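Endoglucanase (PDB 1VHO) probably acts as an aminopeptidase of the peptidase M42 family that depends on two divalent metal cations in each subunit. Local coordinates at residues Ala42-Thr45 against Ser49-Gly52; Lys61-Ala66 against Gly210-Ala215. All coordinates share one frame; numbering follows the deposited sequence.

Contact 1: Ala42-Thr45 against Ser49-Gly52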
ATOM      1  N   ALA A  42     -12.229 -14.195   7.786  1.00 27.45           N
ATOM      2  CA  ALA A  42     -10.956 -13.493   7.585  1.00 29.96           C
ATOM      3  C   ALA A  42      -9.883 -14.199   8.400  1.00 32.22           C
ATOM      4  O   ALA A  42     -10.149 -14.499   9.578  1.00 33.39           O
ATOM      5  CB  ALA A  42     -11.062 -12.035   7.929  1.00 27.39           C
ATOM      6  N   LYS A  43      -8.825 -14.631   7.748  1.00 29.55           N
ATOM      7  CA  LYS A  43      -7.754 -15.320   8.430  1.00 31.88           C
ATOM      8  C   LYS A  43      -6.431 -14.580   8.318  1.00 32.52           C
ATOM      9  O   LYS A  43      -6.160 -13.912   7.327  1.00 30.23           O
ATOM     10  CB  LYS A  43      -7.559 -16.741   7.848  1.00 32.79           C
ATOM     11  CG  LYS A  43      -8.606 -17.706   8.412  1.00 37.19           C
ATOM     12  CD  LYS A  43      -8.795 -18.914   7.535  1.00 43.22           C
ATOM     13  CE  LYS A  43      -7.851 -20.061   7.848  1.00 45.95           C
ATOM     14  NZ  LYS A  43      -8.350 -21.299   7.151  1.00 49.02           N
ATOM     15  N   THR A  44      -5.606 -14.762   9.349  1.00 32.42           N
ATOM     16  CA  THR A  44      -4.290 -14.153   9.388  1.00 33.35           C
ATOM     17  C   THR A  44      -3.218 -15.183   9.132  1.00 34.66           C
ATOM     18  O   THR A  44      -3.382 -16.358   9.526  1.00 38.83           O
ATOM     19  CB  THR A  44      -4.076 -13.461  10.751  1.00 34.93           C
ATOM     20  OG1 THR A  44      -5.169 -12.540  10.923  1.00 41.81           O
ATOM     21  CG2 THR A  44      -2.783 -12.671  10.760  1.00 37.13           C
ATOM     22  N   THR A  45      -2.175 -14.858   8.410  1.00 32.50           N
ATOM     23  CA  THR A  45      -1.112 -15.838   8.188  1.00 32.55           C
ATOM     24  C   THR A  45      -0.188 -15.798   9.422  1.00 34.46           C
ATOM     25  O   THR A  45      -0.393 -14.979  10.312  1.00 32.68           O
ATOM     26  CB  THR A  45      -0.313 -15.544   6.931  1.00 29.79           C
ATOM     27  OG1 THR A  45       0.461 -14.346   7.096  1.00 29.42           O
ATOM     28  CG2 THR A  45      -1.269 -15.377   5.742  1.00 31.56           C
ATOM     29  N   SER A  49      -0.281 -11.476   7.563  1.00 23.59           N
ATOM     30  CA  SER A  49      -1.079 -11.027   6.402  1.00 24.36           C
ATOM     31  C   SER A  49      -2.534 -11.344   6.681  1.00 24.94           C
ATOM     32  O   SER A  49      -2.831 -12.218   7.540  1.00 28.09           O
ATOM     33  CB  SER A  49      -0.640 -11.662   5.103  1.00 20.46           C
ATOM     34  OG  SER A  49       0.657 -11.273   4.672  1.00 21.75           O
ATOM     35  N   LEU A  50      -3.468 -10.644   6.058  1.00 22.08           N
ATOM     36  CA  LEU A  50      -4.869 -10.869   6.273  1.00 23.00           C
ATOM     37  C   LEU A  50      -5.561 -11.262   4.958  1.00 24.17           C
ATOM     38  O   LEU A  50      -5.304 -10.621   3.929  1.00 23.07           O
ATOM     39  CB  LEU A  50      -5.523  -9.601   6.858  1.00 21.61           C
ATOM     40  CG  LEU A  50      -7.034  -9.636   7.056  1.00 21.13           C
ATOM     41  CD1 LEU A  50      -7.412 -10.425   8.311  1.00 26.12           C
ATOM     42  CD2 LEU A  50      -7.606  -8.219   7.174  1.00 22.67           C
ATOM     43  N   ILE A  51      -6.327 -12.335   4.967  1.00 23.20           N
ATOM     44  CA  ILE A  51      -7.062 -12.774   3.762  1.00 23.65           C
ATOM     45  C   ILE A  51      -8.548 -12.749   4.044  1.00 24.14           C
ATOM     46  O   ILE A  51      -9.017 -13.424   4.990  1.00 27.97           O
ATOM     47  CB  ILE A  51      -6.639 -14.164   3.241  1.00 22.66           C
ATOM     48  CG1 ILE A  51      -5.212 -14.142   2.720  1.00 22.24           C
ATOM     49  CG2 ILE A  51      -7.596 -14.589   2.080  1.00 21.76           C
ATOM     50  CD1 ILE A  51      -4.099 -14.185   3.761  1.00 27.80           C
ATOM     51  N   GLY A  52      -9.307 -11.903   3.346  1.00 23.49           N
ATOM     52  CA  GLY A  52     -10.770 -11.837   3.570  1.00 20.95           C
ATOM     53  C   GLY A  52     -11.393 -12.863   2.602  1.00 23.67           C
ATOM     54  O   GLY A  52     -10.967 -12.839   1.414  1.00 25.04           O
TER

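Contact 2: Lys61-Ala66 against Gly210-Ala215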
ATOM      1  N   LYS A  61     -12.261 -19.447  -8.202  1.00 28.22           N
ATOM      2  CA  LYS A  61     -11.670 -18.602  -7.185  1.00 27.12           C
ATOM      3  C   LYS A  61     -10.855 -17.464  -7.822  1.00 25.30           C
ATOM      4  O   LYS A  61      -9.981 -17.678  -8.644  1.00 22.60           O
ATOM      5  CB  LYS A  61     -10.725 -19.447  -6.306  1.00 30.06           C
ATOM      6  CG  LYS A  61     -11.367 -20.681  -5.687  1.00 31.26           C
ATOM      7  CD  LYS A  61     -10.304 -21.543  -5.018  1.00 37.30           C
ATOM      8  CE  LYS A  61     -10.938 -22.663  -4.193  1.00 41.73           C
ATOM      9  NZ  LYS A  61     -12.074 -22.130  -3.376  1.00 45.62           N
ATOM     10  N   LEU A  62     -11.210 -16.265  -7.399  1.00 22.99           N
ATOM     11  CA  LEU A  62     -10.567 -15.025  -7.878  1.00 21.26           C
ATOM     12  C   LEU A  62      -9.832 -14.446  -6.664  1.00 20.28           C
ATOM     13  O   LEU A  62     -10.467 -14.337  -5.598  1.00 21.07           O
ATOM     14  CB  LEU A  62     -11.714 -14.110  -8.269  1.00 22.87           C
ATOM     15  CG  LEU A  62     -11.514 -12.730  -8.829  1.00 28.20           C
ATOM     16  CD1 LEU A  62     -10.480 -12.688  -9.954  1.00 29.58           C
ATOM     17  CD2 LEU A  62     -12.869 -12.191  -9.340  1.00 26.95           C
ATOM     18  N   ALA A  63      -8.590 -14.064  -6.817  1.00 20.92           N
ATOM     19  CA  ALA A  63      -7.819 -13.488  -5.722  1.00 19.37           C
ATOM     20  C   ALA A  63      -7.367 -12.079  -6.098  1.00 18.61           C
ATOM     21  O   ALA A  63      -6.859 -11.866  -7.215  1.00 21.00           O
ATOM     22  CB  ALA A  63      -6.601 -14.350  -5.391  1.00 17.21           C
ATOM     23  N   PHE A  64      -7.492 -11.151  -5.183  1.00 16.88           N
ATOM     24  CA  PHE A  64      -7.099  -9.753  -5.360  1.00 14.43           C
ATOM     25  C   PHE A  64      -5.987  -9.510  -4.317  1.00 17.31           C
ATOM     26  O   PHE A  64      -6.203  -9.928  -3.162  1.00 17.66           O
ATOM     27  CB  PHE A  64      -8.236  -8.776  -5.154  1.00 17.09           C
ATOM     28  CG  PHE A  64      -9.425  -8.933  -6.066  1.00 18.49           C
ATOM     29  CD1 PHE A  64      -9.266  -9.243  -7.407  1.00 21.29           C
ATOM     30  CD2 PHE A  64     -10.709  -8.804  -5.574  1.00 22.08           C
ATOM     31  CE1 PHE A  64     -10.377  -9.422  -8.229  1.00 24.31           C
ATOM     32  CE2 PHE A  64     -11.821  -8.932  -6.398  1.00 23.80           C
ATOM     33  CZ  PHE A  64     -11.655  -9.242  -7.731  1.00 21.18           C
ATOM     34  N   PHE A  65      -4.902  -8.849  -4.685  1.00 15.02           N
ATOM     35  CA  PHE A  65      -3.793  -8.713  -3.736  1.00 15.41           C
ATOM     36  C   PHE A  65      -3.326  -7.265  -3.563  1.00 14.40           C
ATOM     37  O   PHE A  65      -3.171  -6.548  -4.568  1.00 14.08           O
ATOM     38  CB  PHE A  65      -2.576  -9.492  -4.324  1.00 19.45           C
ATOM     39  CG  PHE A  65      -2.749 -10.992  -4.457  1.00 19.15           C
ATOM     40  CD1 PHE A  65      -3.272 -11.529  -5.647  1.00 19.30           C
ATOM     41  CD2 PHE A  65      -2.419 -11.833  -3.436  1.00 18.19           C
ATOM     42  CE1 PHE A  65      -3.431 -12.905  -5.750  1.00 20.24           C
ATOM     43  CE2 PHE A  65      -2.565 -13.218  -3.539  1.00 21.31           C
ATOM     44  CZ  PHE A  65      -3.085 -13.748  -4.721  1.00 21.59           C
ATOM     45  N   ALA A  66      -2.887  -6.903  -2.359  1.00 14.31           N
ATOM     46  CA  ALA A  66      -2.349  -5.547  -2.116  1.00 15.23           C
ATOM     47  C   ALA A  66      -1.295  -5.600  -1.002  1.00 17.87           C
ATOM     48  O   ALA A  66      -1.406  -6.476  -0.130  1.00 17.65           O
ATOM     49  CB  ALA A  66      -3.481  -4.604  -1.701  1.00 14.33           C
ATOM     50  N   GLY A 210       2.335 -16.943  -1.763  1.00 29.79           N
ATOM     51  CA  GLY A 210       2.699 -17.386  -0.421  1.00 30.30           C
ATOM     52  C   GLY A 210       1.849 -16.712   0.637  1.00 30.77           C
ATOM     53  O   GLY A 210       1.454 -17.312   1.642  1.00 30.72           O
ATOM     54  N   ALA A 211       1.504 -15.415   0.435  1.00 29.63           N
ATOM     55  CA  ALA A 211       0.657 -14.799   1.473  1.00 27.68           C
ATOM     56  C   ALA A 211      -0.690 -15.500   1.497  1.00 24.01           C
ATOM     57  O   ALA A 211      -1.251 -15.837   2.531  1.00 24.88           O
ATOM     58  CB  ALA A 211       0.475 -13.305   1.188  1.00 30.29           C
ATOM     59  N   LEU A 212      -1.304 -15.622   0.323  1.00 24.11           N
ATOM     60  CA  LEU A 212      -2.615 -16.258   0.246  1.00 24.90           C
ATOM     61  C   LEU A 212      -2.626 -17.671   0.825  1.00 27.39           C
ATOM     62  O   LEU A 212      -3.513 -17.979   1.619  1.00 27.86           O
ATOM     63  CB  LEU A 212      -3.058 -16.298  -1.222  1.00 23.71           C
ATOM     64  CG  LEU A 212      -4.265 -17.176  -1.548  1.00 24.79           C
ATOM     65  CD1 LEU A 212      -5.507 -16.689  -0.827  1.00 24.23           C
ATOM     66  CD2 LEU A 212      -4.494 -17.171  -3.069  1.00 25.80           C
ATOM     67  N   THR A 213      -1.618 -18.485   0.503  1.00 29.69           N
ATOM     68  CA  THR A 213      -1.601 -19.871   0.983  1.00 33.76           C
ATOM     69  C   THR A 213      -1.222 -20.012   2.437  1.00 34.78           C
ATOM     70  O   THR A 213      -1.425 -21.074   3.037  1.00 33.85           O
ATOM     71  CB  THR A 213      -0.779 -20.824   0.116  1.00 36.36           C
ATOM     72  OG1 THR A 213       0.545 -20.333  -0.072  1.00 35.71           O
ATOM     73  CG2 THR A 213      -1.425 -20.972  -1.269  1.00 37.32           C
ATOM     74  N   GLY A 214      -0.837 -18.902   3.087  1.00 33.83           N
ATOM     75  CA  GLY A 214      -0.540 -18.944   4.521  1.00 31.73           C
ATOM     76  C   GLY A 214      -1.855 -19.000   5.282  1.00 32.35           C
ATOM     77  O   GLY A 214      -1.877 -19.206   6.501  1.00 32.88           O
ATOM     78  N   ALA A 215      -2.965 -18.760   4.582  1.00 31.31           N
ATOM     79  CA  ALA A 215      -4.297 -18.781   5.107  1.00 32.00           C
ATOM     80  C   ALA A 215      -5.209 -19.808   4.442  1.00 32.35           C
ATOM     81  O   ALA A 215      -6.028 -20.430   5.102  1.00 33.61           O
ATOM     82  CB  ALA A 215      -4.962 -17.396   4.918  1.00 34.15           C
TER

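Contact 1: Ala42-Thr45 against Ser49-Gly52
With chi1 at 69°, Thr45 turns OG1 to the side that faces Ser49, between its own backbone N and carbonyl carbon, and there the hydroxyl oxygen accepts the N-H of Ser49 (Thr45 OG1 to Ser49 N 3.0 Å). The same torsion sets CG2 anti to the carbonyl carbon, where it meets Ile51 CD1 at 3.7 Å, the two side chains crossing at about a right angle. The backbone closes the exchange: Thr45 N donates to Ser49 O over 2.9 Å. Farther from the turn, Lys43 and Ile51 form a hydrogen-bonded antiparallel pair. Ile51 N reaches Lys43 O at 2.8 Å. Lys43 N answers to Ile51 O at 3.0 Å. Between these bonds Thr44 CA comes to 3.0 Å from Ser49 O in a CA-H...O contact, as expected of the non-hydrogen-bonded pair Thr44 and Leu50. On the face carrying Ala42, Thr44 and Leu50, Leu50 CD1 rests against Ala42 CB at 4.0 Å, and the Leu50 side chain also packs on helix 25-35. Thr45 OG1 and Ser49 OG both hydrogen-bond Glu205 OE2, and Ser49 OG also pairs with Val202 N. A valine in place of Thr45 would probably leave Ser49 N without its side-chain acceptor and Glu205 with one hydroxyl fewer to fix its carboxylate. The two strands, antiparallel at 163° and joined by only three intervening residues, form a beta hairpin, here at the edge of the large mixed sheet; the bonds at its turn end are consistent with a second-shell role in positioning Glu205, a residue predicted to bind the second metal ion.

Contact 2: Lys61-Ala66 against Gly210-Ala215
Ala63 is the first residue of segment 61-66 to touch Leu212, its CB lying 4.2 Å from Leu212 CD2. The methyl is directed at the helix, yet the two backbones stay well apart, with Ala63 CA and Leu212 CA separated by 8.4 Å; the leucine branch and the alanine methyl together bridge the interval. Two residues on, the alternation of the strand returns a side chain to the same face, and Phe65 delivers the larger part of the contact. Its ring, swung beside the backbone N by a chi1 of -65°, offers an edge: Phe65 CE2 lies 3.9 Å from Leu212 CB, which sits near the ring plane. The neighbouring ring atom Phe65 CZ comes to 4.1 Å from Leu212 CD2. The two side chains cross at about a right angle. In Leu212, CG anti to the backbone N (chi1 168°) carries CD2 toward Ala63 CB and Phe65 CZ, whereas the CB contact is set by the helix backbone. The buried surface is small, 105 Å² in all, and the touching atoms are all carbon. Around this apolar point, Pro220 touches both Ala63 and Leu212, while Phe65 also packs on Val199 of strand 195-201 and Ala223 of strand 222-229. Helix 208-213 lies against one face of the sheet at strands 61-67 and 195-201; on the other, Phe64 and Ala66 pack against helix 171-187.

Overall arrangement
Contact 1 closes along the chain before contact 2 opens, and their centres are about 9 Å apart on the same side of the chain's centre. Both reach the eight-stranded mixed sheet: the 41-44/50-54 hairpin forms its edge, and strand 195-201 lies between strand 50-54 and strand 61-67. Segment 210-215 bridges them directly, since Ile51 CD1 is 3.5 Å from Ala215 CB and Thr45 CG2 packs on the Ala211 carbonyl. Lys43 NZ adds a weak hydrogen bond to Ala215 O. One short helix and its following loop thus tie the sheet edge to its centre, close to the predicted two-metal site of this M42 family protein.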